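PDB 4G68: ABC transporter from Caldanaerobius, which probably binds xylan-derived oligosaccharides outside the cell and hands them to a membrane-bound ABC importer, acting as its extracellular solute-binding component. Local coordinates for residues C[77-82]-C[199-204]; C[155-160]-C[301-306]; C[261-266]-C[273-278]. One frame throughout, in Å; residues are numbered along the deposited sequence.

Contact 1: C[77-82]-C[199-204]; sequences TENDAY and DEWPGM
Asp-80 and Trp-201 carry the polar link between helix 79-91 and helix 201-215. Trp-201 NE1 donates to Asp-80 OD2 at 2.8 Å, with an N-H...O angle of 158°; the acceptor lies in the indole plane and offers its syn lone pair. Trp-201 CG sits between its own backbone N and carbonyl carbon (chi1 74°), a turn that presents the NE1 edge to the carboxylate.

Charge is dense here. Asp-199 stacks its carboxylate against that of Asp-80, OD2 to OD2 only 3.6 Å. Such a pair would tend to raise the proton affinity of one partner, but Lys-83 probably offsets this: it forms a salt bridge with Asp-80 OD1 and a cation-pi contact with the indole.

Van der Waals contact comes from Asn-79, whose ND2 lies 3.3 Å from Trp-201 CZ2, with the amide steeply inclined to the ring. A phenylalanine in place of Trp-201 would probably leave Asp-80 OD2 without its N-H donor and open a gap beside Asn-79.

The first turn of helix 79-91 is capped by Glu-78, which accepts from Asp-80 N through OE2 (2.8 Å) and from Ala-81 N through OE1. Around the contact, Arg-260 of helix 260-268 touches Asn-79 and Trp-201, Asp-393 of helix 392-395 also packs on the indole, and Thr-77 pairs with Asn-45 of strand 40-45.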
loop_
_atom_site.group_PDB
_atom_site.type_symbol
_atom_site.label_atom_id
_atom_site.label_comp_id
_atom_site.label_asym_id
_atom_site.label_seq_id
_atom_site.Cartn_x
_atom_site.Cartn_y
_atom_site.Cartn_z
ATOM N N THR C 77 5.492 -11.590 10.613
ATOM C CA THR C 77 4.225 -11.302 11.278
ATOM C C THR C 77 3.289 -10.724 10.256
ATOM O O THR C 77 3.707 -9.879 9.463
ATOM C CB THR C 77 4.411 -10.261 12.407
ATOM O OG1 THR C 77 5.463 -10.690 13.289
ATOM C CG2 THR C 77 3.092 -10.067 13.191
ATOM N N GLU C 78 2.019 -11.145 10.313
ATOM C CA GLU C 78 0.979 -10.603 9.438
ATOM C C GLU C 78 0.942 -9.071 9.538
ATOM O O GLU C 78 1.012 -8.488 10.638
ATOM C CB GLU C 78 -0.406 -11.240 9.714
ATOM C CG GLU C 78 -1.555 -10.705 8.828
ATOM C CD GLU C 78 -2.107 -9.369 9.278
ATOM O OE1 GLU C 78 -2.120 -9.108 10.505
ATOM O OE2 GLU C 78 -2.489 -8.521 8.417
ATOM N N ASN C 79 0.861 -8.441 8.366
ATOM C CA ASN C 79 0.724 -6.993 8.196
ATOM C C ASN C 79 0.091 -6.164 9.370
ATOM O O ASN C 79 0.725 -5.241 9.947
ATOM C CB ASN C 79 -0.084 -6.782 6.878
ATOM C CG ASN C 79 -0.359 -5.355 6.598
ATOM O OD1 ASN C 79 0.489 -4.498 6.870
ATOM N ND2 ASN C 79 -1.548 -5.057 6.068
ATOM N N ASP C 80 -1.155 -6.456 9.723
ATOM C CA ASP C 80 -1.829 -5.618 10.711
ATOM C C ASP C 80 -1.325 -5.865 12.128
ATOM O O ASP C 80 -1.204 -4.924 12.937
ATOM C CB ASP C 80 -3.352 -5.730 10.580
ATOM C CG ASP C 80 -3.876 -4.906 9.428
ATOM O OD1 ASP C 80 -3.875 -3.648 9.527
ATOM O OD2 ASP C 80 -4.248 -5.497 8.397
ATOM N N ALA C 81 -0.997 -7.120 12.393
ATOM C CA ALA C 81 -0.372 -7.530 13.660
ATOM C C ALA C 81 1.073 -6.993 13.761
ATOM O O ALA C 81 1.598 -6.749 14.870
ATOM C CB ALA C 81 -0.405 -9.058 13.795
ATOM N N TYR C 82 1.714 -6.812 12.605
ATOM C CA TYR C 82 3.101 -6.351 12.570
ATOM C C TYR C 82 3.162 -4.868 12.998
ATOM O O TYR C 82 4.071 -4.421 13.716
ATOM C CB TYR C 82 3.649 -6.546 11.142
ATOM C CG TYR C 82 5.059 -6.046 10.989
ATOM C CD1 TYR C 82 6.150 -6.863 11.325
ATOM C CD2 TYR C 82 5.314 -4.758 10.500
ATOM C CE1 TYR C 82 7.436 -6.405 11.184
ATOM C CE2 TYR C 82 6.621 -4.273 10.384
ATOM C CZ TYR C 82 7.669 -5.097 10.724
ATOM O OH TYR C 82 8.950 -4.630 10.598
ATOM N N ASP C 199 -9.936 -4.683 9.099
ATOM C CA ASP C 199 -8.754 -4.011 9.543
ATOM C C ASP C 199 -8.763 -2.572 9.068
ATOM O O ASP C 199 -7.805 -1.883 9.261
ATOM C CB ASP C 199 -7.488 -4.818 9.115
ATOM C CG ASP C 199 -7.446 -6.233 9.757
ATOM O OD1 ASP C 199 -7.566 -6.311 11.000
ATOM O OD2 ASP C 199 -7.268 -7.272 9.053
ATOM N N GLU C 200 -9.877 -2.120 8.463
ATOM C CA GLU C 200 -10.153 -0.685 8.079
ATOM C C GLU C 200 -9.291 -0.015 7.009
ATOM O O GLU C 200 -9.780 0.832 6.240
ATOM C CB GLU C 200 -10.250 0.216 9.316
ATOM C CG GLU C 200 -11.033 -0.484 10.421
ATOM C CD GLU C 200 -11.310 0.414 11.605
ATOM O OE1 GLU C 200 -10.588 1.421 11.770
ATOM O OE2 GLU C 200 -12.275 0.110 12.362
ATOM N N TRP C 201 -7.995 -0.340 7.001
ATOM C CA TRP C 201 -7.145 0.222 5.994
ATOM C C TRP C 201 -7.559 -0.108 4.548
ATOM O O TRP C 201 -7.540 0.762 3.742
ATOM C CB TRP C 201 -5.636 0.057 6.293
ATOM C CG TRP C 201 -5.156 -1.318 6.097
ATOM C CD1 TRP C 201 -4.978 -2.316 7.057
ATOM C CD2 TRP C 201 -4.850 -1.941 4.822
ATOM N NE1 TRP C 201 -4.564 -3.476 6.474
ATOM C CE2 TRP C 201 -4.462 -3.317 5.124
ATOM C CE3 TRP C 201 -4.789 -1.486 3.489
ATOM C CZ2 TRP C 201 -4.105 -4.215 4.122
ATOM C CZ3 TRP C 201 -4.427 -2.384 2.513
ATOM C CH2 TRP C 201 -4.080 -3.721 2.821
ATOM N N PRO C 202 -7.983 -1.330 4.232
ATOM C CA PRO C 202 -8.296 -1.530 2.800
ATOM C C PRO C 202 -9.428 -0.623 2.259
ATOM O O PRO C 202 -9.294 -0.099 1.164
ATOM C CB PRO C 202 -8.659 -3.008 2.722
ATOM C CG PRO C 202 -8.067 -3.622 3.932
ATOM C CD PRO C 202 -8.193 -2.569 5.002
ATOM N N GLY C 203 -10.521 -0.422 3.017
ATOM C CA GLY C 203 -11.619 0.448 2.555
ATOM C C GLY C 203 -11.262 1.911 2.542
ATOM O O GLY C 203 -11.904 2.747 1.811
ATOM N N MET C 204 -10.295 2.242 3.414
ATOM C CA MET C 204 -9.776 3.573 3.558
ATOM C C MET C 204 -9.168 3.993 2.184
ATOM O O MET C 204 -9.461 5.033 1.724
ATOM C CB MET C 204 -8.721 3.533 4.683
ATOM C CG MET C 204 -8.432 4.838 5.360
ATOM S SD MET C 204 -6.643 5.083 5.702
ATOM C CE MET C 204 -6.012 4.781 4.022
#

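Contact 2: C[155-160]-C[301-306]; sequences SVLYIN and RFPTIE
Leu-157 extends its side chain with CG opposite the backbone N (chi1 177°), and chi2 (57°, measured to CD1) leaves CD2 extended along the chain and directed at Pro-303. This is the sheet of a periplasmic-binding-protein fold: strand 144-160 runs antiparallel to both 274-278 and 297-300, and the chain leaving 297-300 continues as an extended, polyproline-II-like segment past Leu-157.

The apolar contact is small. Leu-157 CD2 meets Pro-303 CD at 3.9 Å, the two side chains crossing at about a right angle, while Leu-157 CB lies 4.1 Å from the carbonyl oxygen of Arg-301. Pro-303 CD also lies over one face of the Phe-302 ring, toward its rim, so this methylene touches the leucine and the phenyl ring alike. The ring in turn meets Phe-276 edge-to-face and packs on Met-209 of helix 201-215. Arg-213 of that helix donates to the carbonyl oxygens of both Phe-302 and Pro-303, tying the departing chain to the helix.

No direct hydrogen bond joins the two segments. The backbone pairing of Leu-157 is with Val-300, one residue before the loop segment, and beyond it a water takes over. Water 1 donates to Ser-155 O at 2.8 Å, is hydrogen-bonded to Ser-155 OG at 2.8 Å, and accepts a weak, long bond of 3.4 Å from Phe-302 N.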
loop_
_atom_site.group_PDB
_atom_site.type_symbol
_atom_site.label_atom_id
_atom_site.label_comp_id
_atom_site.label_asym_id
_atom_site.label_seq_id
_atom_site.Cartn_x
_atom_site.Cartn_y
_atom_site.Cartn_z
ATOM N N SER C 155 -2.071 2.893 -6.395
ATOM C CA SER C 155 -3.492 2.407 -6.359
ATOM C C SER C 155 -3.889 1.732 -7.661
ATOM O O SER C 155 -3.652 2.310 -8.749
ATOM C CB SER C 155 -4.468 3.553 -6.050
ATOM O OG SER C 155 -4.149 4.758 -6.796
ATOM N N VAL C 156 -4.615 0.608 -7.574
ATOM C CA VAL C 156 -4.980 -0.109 -8.796
ATOM C C VAL C 156 -6.428 -0.565 -8.714
ATOM O O VAL C 156 -6.814 -1.097 -7.680
ATOM C CB VAL C 156 -4.140 -1.393 -8.952
ATOM C CG1 VAL C 156 -4.538 -2.195 -10.204
ATOM C CG2 VAL C 156 -2.653 -1.042 -9.006
ATOM N N LEU C 157 -7.191 -0.397 -9.830
ATOM C CA LEU C 157 -8.457 -1.099 -10.014
ATOM C C LEU C 157 -8.145 -2.380 -10.793
ATOM O O LEU C 157 -7.680 -2.343 -11.948
ATOM C CB LEU C 157 -9.528 -0.201 -10.703
ATOM C CG LEU C 157 -10.921 -0.796 -11.060
ATOM C CD1 LEU C 157 -11.669 -1.377 -9.862
ATOM C CD2 LEU C 157 -11.759 0.247 -11.783
ATOM N N TYR C 158 -8.463 -3.526 -10.176
ATOM C CA TYR C 158 -8.329 -4.830 -10.821
ATOM C C TYR C 158 -9.666 -5.222 -11.405
ATOM O O TYR C 158 -10.672 -5.169 -10.715
ATOM C CB TYR C 158 -7.901 -5.889 -9.796
ATOM C CG TYR C 158 -6.573 -5.583 -9.154
ATOM C CD1 TYR C 158 -5.391 -6.053 -9.704
ATOM C CD2 TYR C 158 -6.502 -4.880 -7.955
ATOM C CE1 TYR C 158 -4.160 -5.798 -9.103
ATOM C CE2 TYR C 158 -5.276 -4.608 -7.352
ATOM C CZ TYR C 158 -4.127 -5.071 -7.919
ATOM O OH TYR C 158 -2.930 -4.803 -7.285
ATOM N N ILE C 159 -9.655 -5.615 -12.688
ATOM C CA ILE C 159 -10.843 -6.003 -13.447
ATOM C C ILE C 159 -10.707 -7.491 -13.793
ATOM O O ILE C 159 -9.732 -7.874 -14.445
ATOM C CB ILE C 159 -10.880 -5.171 -14.789
ATOM C CG1 ILE C 159 -10.880 -3.687 -14.496
ATOM C CG2 ILE C 159 -12.023 -5.572 -15.748
ATOM C CD1 ILE C 159 -12.045 -3.325 -13.612
ATOM N N ASN C 160 -11.652 -8.323 -13.357
ATOM C CA ASN C 160 -11.724 -9.696 -13.861
ATOM C C ASN C 160 -12.332 -9.651 -15.267
ATOM O O ASN C 160 -13.567 -9.565 -15.380
ATOM C CB ASN C 160 -12.597 -10.572 -12.942
ATOM C CG ASN C 160 -12.633 -12.034 -13.389
ATOM O OD1 ASN C 160 -12.707 -12.310 -14.583
ATOM N ND2 ASN C 160 -12.548 -12.963 -12.457
ATOM N N ARG C 301 -6.267 2.460 -13.925
ATOM C CA ARG C 301 -6.400 3.600 -13.034
ATOM C C ARG C 301 -7.766 3.638 -12.423
ATOM O O ARG C 301 -8.724 3.093 -12.999
ATOM C CB ARG C 301 -6.247 4.887 -13.824
ATOM C CG ARG C 301 -4.800 5.163 -14.160
ATOM C CD ARG C 301 -4.670 6.502 -14.837
ATOM N NE ARG C 301 -3.298 6.569 -15.262
ATOM C CZ ARG C 301 -2.924 6.520 -16.523
ATOM N NH1 ARG C 301 -3.859 6.441 -17.475
ATOM N NH2 ARG C 301 -1.633 6.575 -16.819
ATOM N N PHE C 302 -7.889 4.287 -11.279
ATOM C CA PHE C 302 -9.252 4.544 -10.752
ATOM C C PHE C 302 -9.901 5.502 -11.744
ATOM O O PHE C 302 -9.181 6.286 -12.381
ATOM C CB PHE C 302 -9.234 5.093 -9.325
ATOM C CG PHE C 302 -10.580 5.012 -8.639
ATOM C CD1 PHE C 302 -11.013 3.820 -7.982
ATOM C CD2 PHE C 302 -11.468 6.102 -8.725
ATOM C CE1 PHE C 302 -12.258 3.754 -7.375
ATOM C CE2 PHE C 302 -12.719 6.033 -8.131
ATOM C CZ PHE C 302 -13.107 4.881 -7.449
ATOM N N PRO C 303 -11.235 5.384 -11.938
ATOM C CA PRO C 303 -11.945 6.210 -12.886
ATOM C C PRO C 303 -11.920 7.714 -12.551
ATOM O O PRO C 303 -11.703 8.131 -11.381
ATOM C CB PRO C 303 -13.394 5.704 -12.775
ATOM C CG PRO C 303 -13.307 4.281 -12.390
ATOM C CD PRO C 303 -12.040 4.175 -11.584
ATOM N N THR C 304 -12.126 8.514 -13.598
ATOM C CA THR C 304 -12.355 9.930 -13.454
ATOM C C THR C 304 -13.666 10.249 -12.773
ATOM O O THR C 304 -14.620 9.480 -12.843
ATOM C CB THR C 304 -12.352 10.585 -14.831
ATOM O OG1 THR C 304 -13.338 9.942 -15.641
ATOM C CG2 THR C 304 -10.981 10.367 -15.489
ATOM N N ILE C 305 -13.708 11.404 -12.132
ATOM C CA ILE C 305 -14.916 11.861 -11.427
ATOM C C ILE C 305 -15.296 13.211 -11.991
ATOM O O ILE C 305 -14.498 14.153 -11.886
ATOM C CB ILE C 305 -14.719 11.876 -9.895
ATOM C CG1 ILE C 305 -14.449 10.417 -9.440
ATOM C CG2 ILE C 305 -15.921 12.513 -9.193
ATOM C CD1 ILE C 305 -13.849 10.305 -8.071
ATOM N N GLU C 306 -16.485 13.267 -12.631
ATOM C CA GLU C 306 -16.990 14.478 -13.270
ATOM C C GLU C 306 -17.042 15.602 -12.247
ATOM O O GLU C 306 -17.533 15.409 -11.149
ATOM C CB GLU C 306 -18.391 14.234 -13.832
ATOM C CG GLU C 306 -18.946 15.373 -14.714
ATOM C CD GLU C 306 -20.224 14.942 -15.434
ATOM O OE1 GLU C 306 -20.175 14.666 -16.645
ATOM O OE2 GLU C 306 -21.258 14.799 -14.778
HETATM O O HOH W 1 -5.064 4.628 -9.470
#

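Contact 3: C[261-266]-C[273-278]; sequences DEATAE and AMYFGG
A helix laid against a sheet, joined to its strand by a short connection, makes up this part of the alpha/beta fold of solute-binding proteins: helix 260-268 packs through Ala-263 and Thr-264 on Tyr-275 of strand 274-278. Side chains of the strand alternate. Tyr-275 reaches toward helix 260-268, whereas Met-274 and Phe-276 go to the other face, toward Leu-178 of helix 175-187 and Tyr-206 of helix 201-215. Helices thus cover the strand from both faces.

With chi1 at -176° the Tyr-275 ring points away from its own backbone N, off the strand and up to the helix. Ala-263 CB comes in at the ring edge, near its plane, 4.1 Å from CE1. Thr-264 lies by the phenolic end: its methyl CG2 is 3.2 Å from Tyr-275 OH, a tight approach, and 3.6 Å from CZ. The phenol's polar partner is Asp-281, whose OD2 is hydrogen-bonded to Tyr-275 OH. Phe-285 of helix 283-286 meets the ring edge-to-face and also touches Thr-264.

The rotamer of Thr-264 (chi1 59°) sends its two branches to different partners. OG1 turns back to its own helix and donates to Asp-261 O at 3.1 Å, from above the carbonyl plane; Ala-265 N reaches the same oxygen from the same face. With the hydroxyl held there, the methyl is what meets the tyrosine.

Gly-277, two residues along the strand, has to leave room for the ring: its backbone angles would press a beta carbon against the preceding carbonyl oxygen, and that carbon would stand only 3.1 Å from Tyr-275 CE2.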
loop_
_atom_site.group_PDB
_atom_site.type_symbol
_atom_site.label_atom_id
_atom_site.label_comp_id
_atom_site.label_asym_id
_atom_site.label_seq_id
_atom_site.Cartn_x
_atom_site.Cartn_y
_atom_site.Cartn_z
ATOM N N ASP C 261 -6.857 -10.264 3.280
ATOM C CA ASP C 261 -6.495 -11.609 2.760
ATOM C C ASP C 261 -7.717 -12.472 2.399
ATOM O O ASP C 261 -7.662 -13.275 1.479
ATOM C CB ASP C 261 -5.652 -12.384 3.764
ATOM C CG ASP C 261 -4.226 -11.845 3.914
ATOM O OD1 ASP C 261 -3.820 -10.891 3.227
ATOM O OD2 ASP C 261 -3.505 -12.407 4.756
ATOM N N GLU C 262 -8.807 -12.333 3.150
ATOM C CA GLU C 262 -10.061 -12.986 2.814
ATOM C C GLU C 262 -10.648 -12.380 1.539
ATOM O O GLU C 262 -11.268 -13.059 0.739
ATOM C CB GLU C 262 -11.041 -12.891 3.980
ATOM C CG GLU C 262 -10.519 -13.701 5.188
ATOM C CD GLU C 262 -11.490 -13.864 6.338
ATOM O OE1 GLU C 262 -11.886 -12.881 6.977
ATOM O OE2 GLU C 262 -11.807 -15.017 6.654
ATOM N N ALA C 263 -10.444 -11.077 1.355
ATOM C CA ALA C 263 -10.936 -10.426 0.149
ATOM C C ALA C 263 -10.165 -10.823 -1.120
ATOM O O ALA C 263 -10.777 -11.130 -2.139
ATOM C CB ALA C 263 -10.933 -8.915 0.335
ATOM N N THR C 264 -8.820 -10.804 -1.058
ATOM C CA THR C 264 -7.986 -11.287 -2.163
ATOM C C THR C 264 -8.288 -12.795 -2.508
ATOM O O THR C 264 -8.261 -13.225 -3.673
ATOM C CB THR C 264 -6.457 -11.036 -1.887
ATOM O OG1 THR C 264 -6.074 -11.707 -0.681
ATOM C CG2 THR C 264 -6.196 -9.543 -1.692
ATOM N N ALA C 265 -8.593 -13.597 -1.499
ATOM C CA ALA C 265 -8.996 -14.986 -1.783
ATOM C C ALA C 265 -10.363 -15.038 -2.532
ATOM O O ALA C 265 -10.504 -15.786 -3.513
ATOM C CB ALA C 265 -9.032 -15.800 -0.487
ATOM N N GLU C 266 -11.324 -14.209 -2.107
ATOM C CA GLU C 266 -12.563 -13.985 -2.858
ATOM C C GLU C 266 -12.289 -13.720 -4.336
ATOM O O GLU C 266 -12.732 -14.471 -5.224
ATOM C CB GLU C 266 -13.274 -12.766 -2.315
ATOM C CG GLU C 266 -14.596 -13.120 -1.671
ATOM C CD GLU C 266 -15.408 -11.902 -1.263
ATOM O OE1 GLU C 266 -15.109 -10.748 -1.578
ATOM O OE2 GLU C 266 -16.394 -12.109 -0.562
ATOM N N ALA C 273 -16.384 -9.219 -9.525
ATOM C CA ALA C 273 -15.993 -8.440 -10.768
ATOM C C ALA C 273 -14.684 -7.655 -10.614
ATOM O O ALA C 273 -13.820 -7.743 -11.522
ATOM C CB ALA C 273 -17.097 -7.452 -11.157
ATOM N N MET C 274 -14.587 -6.878 -9.494
ATOM C CA MET C 274 -13.541 -5.902 -9.195
ATOM C C MET C 274 -12.963 -5.962 -7.775
ATOM O O MET C 274 -13.493 -6.641 -6.890
ATOM C CB MET C 274 -13.972 -4.418 -9.514
ATOM C CG MET C 274 -14.714 -4.196 -10.842
ATOM S SD MET C 274 -15.468 -2.565 -11.114
ATOM C CE MET C 274 -14.096 -1.594 -11.724
ATOM N N TYR C 275 -11.749 -5.387 -7.644
ATOM C CA TYR C 275 -11.041 -5.177 -6.352
ATOM C C TYR C 275 -10.302 -3.910 -6.531
ATOM O O TYR C 275 -9.707 -3.677 -7.610
ATOM C CB TYR C 275 -9.997 -6.173 -6.217
ATOM C CG TYR C 275 -9.225 -6.201 -4.967
ATOM C CD1 TYR C 275 -9.573 -7.089 -3.939
ATOM C CD2 TYR C 275 -8.033 -5.441 -4.829
ATOM C CE1 TYR C 275 -8.825 -7.152 -2.773
ATOM C CE2 TYR C 275 -7.294 -5.513 -3.657
ATOM C CZ TYR C 275 -7.678 -6.360 -2.633
ATOM O OH TYR C 275 -6.929 -6.396 -1.448
ATOM N N PHE C 276 -10.253 -3.121 -5.461
ATOM C CA PHE C 276 -9.446 -1.952 -5.534
ATOM C C PHE C 276 -8.454 -1.842 -4.380
ATOM O O PHE C 276 -8.789 -1.987 -3.232
ATOM C CB PHE C 276 -10.332 -0.704 -5.615
ATOM C CG PHE C 276 -9.556 0.552 -5.586
ATOM C CD1 PHE C 276 -8.944 1.019 -6.737
ATOM C CD2 PHE C 276 -9.389 1.258 -4.390
ATOM C CE1 PHE C 276 -8.164 2.154 -6.725
ATOM C CE2 PHE C 276 -8.585 2.387 -4.371
ATOM C CZ PHE C 276 -8.003 2.836 -5.521
ATOM N N GLY C 277 -7.200 -1.601 -4.704
ATOM C CA GLY C 277 -6.331 -1.484 -3.581
ATOM C C GLY C 277 -4.954 -1.191 -4.020
ATOM O O GLY C 277 -4.741 -0.499 -5.038
ATOM N N GLY C 278 -4.034 -1.672 -3.211
ATOM C CA GLY C 278 -2.624 -1.514 -3.508
ATOM C C GLY C 278 -2.151 -2.440 -4.622
ATOM O O GLY C 278 -2.673 -3.572 -4.830
#

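In the fold
Contacts 2 and 3 meet in one sheet, where strands 144-160 and 274-278 are antiparallel neighbours; their centres are 14 Å apart, and Val-156 N with Gly-277 O and Tyr-158 OH with Gly-278 O probably form hydrogen bonds between them. Contact 3 nests inside the loop closed by contact 2. Contact 1 closes before contact 3 opens, but its segments alternate with those of contact 2; its centre lies about 13 Å from contact 3's and about 22 Å from contact 2's. Helix 201-215 links contact 1 to contact 2 through Met-209 and Arg-213. Contact 1 thus joins helix 79-91 to the body holding the other two, consistent with a bridge between the two lobes usual in this family.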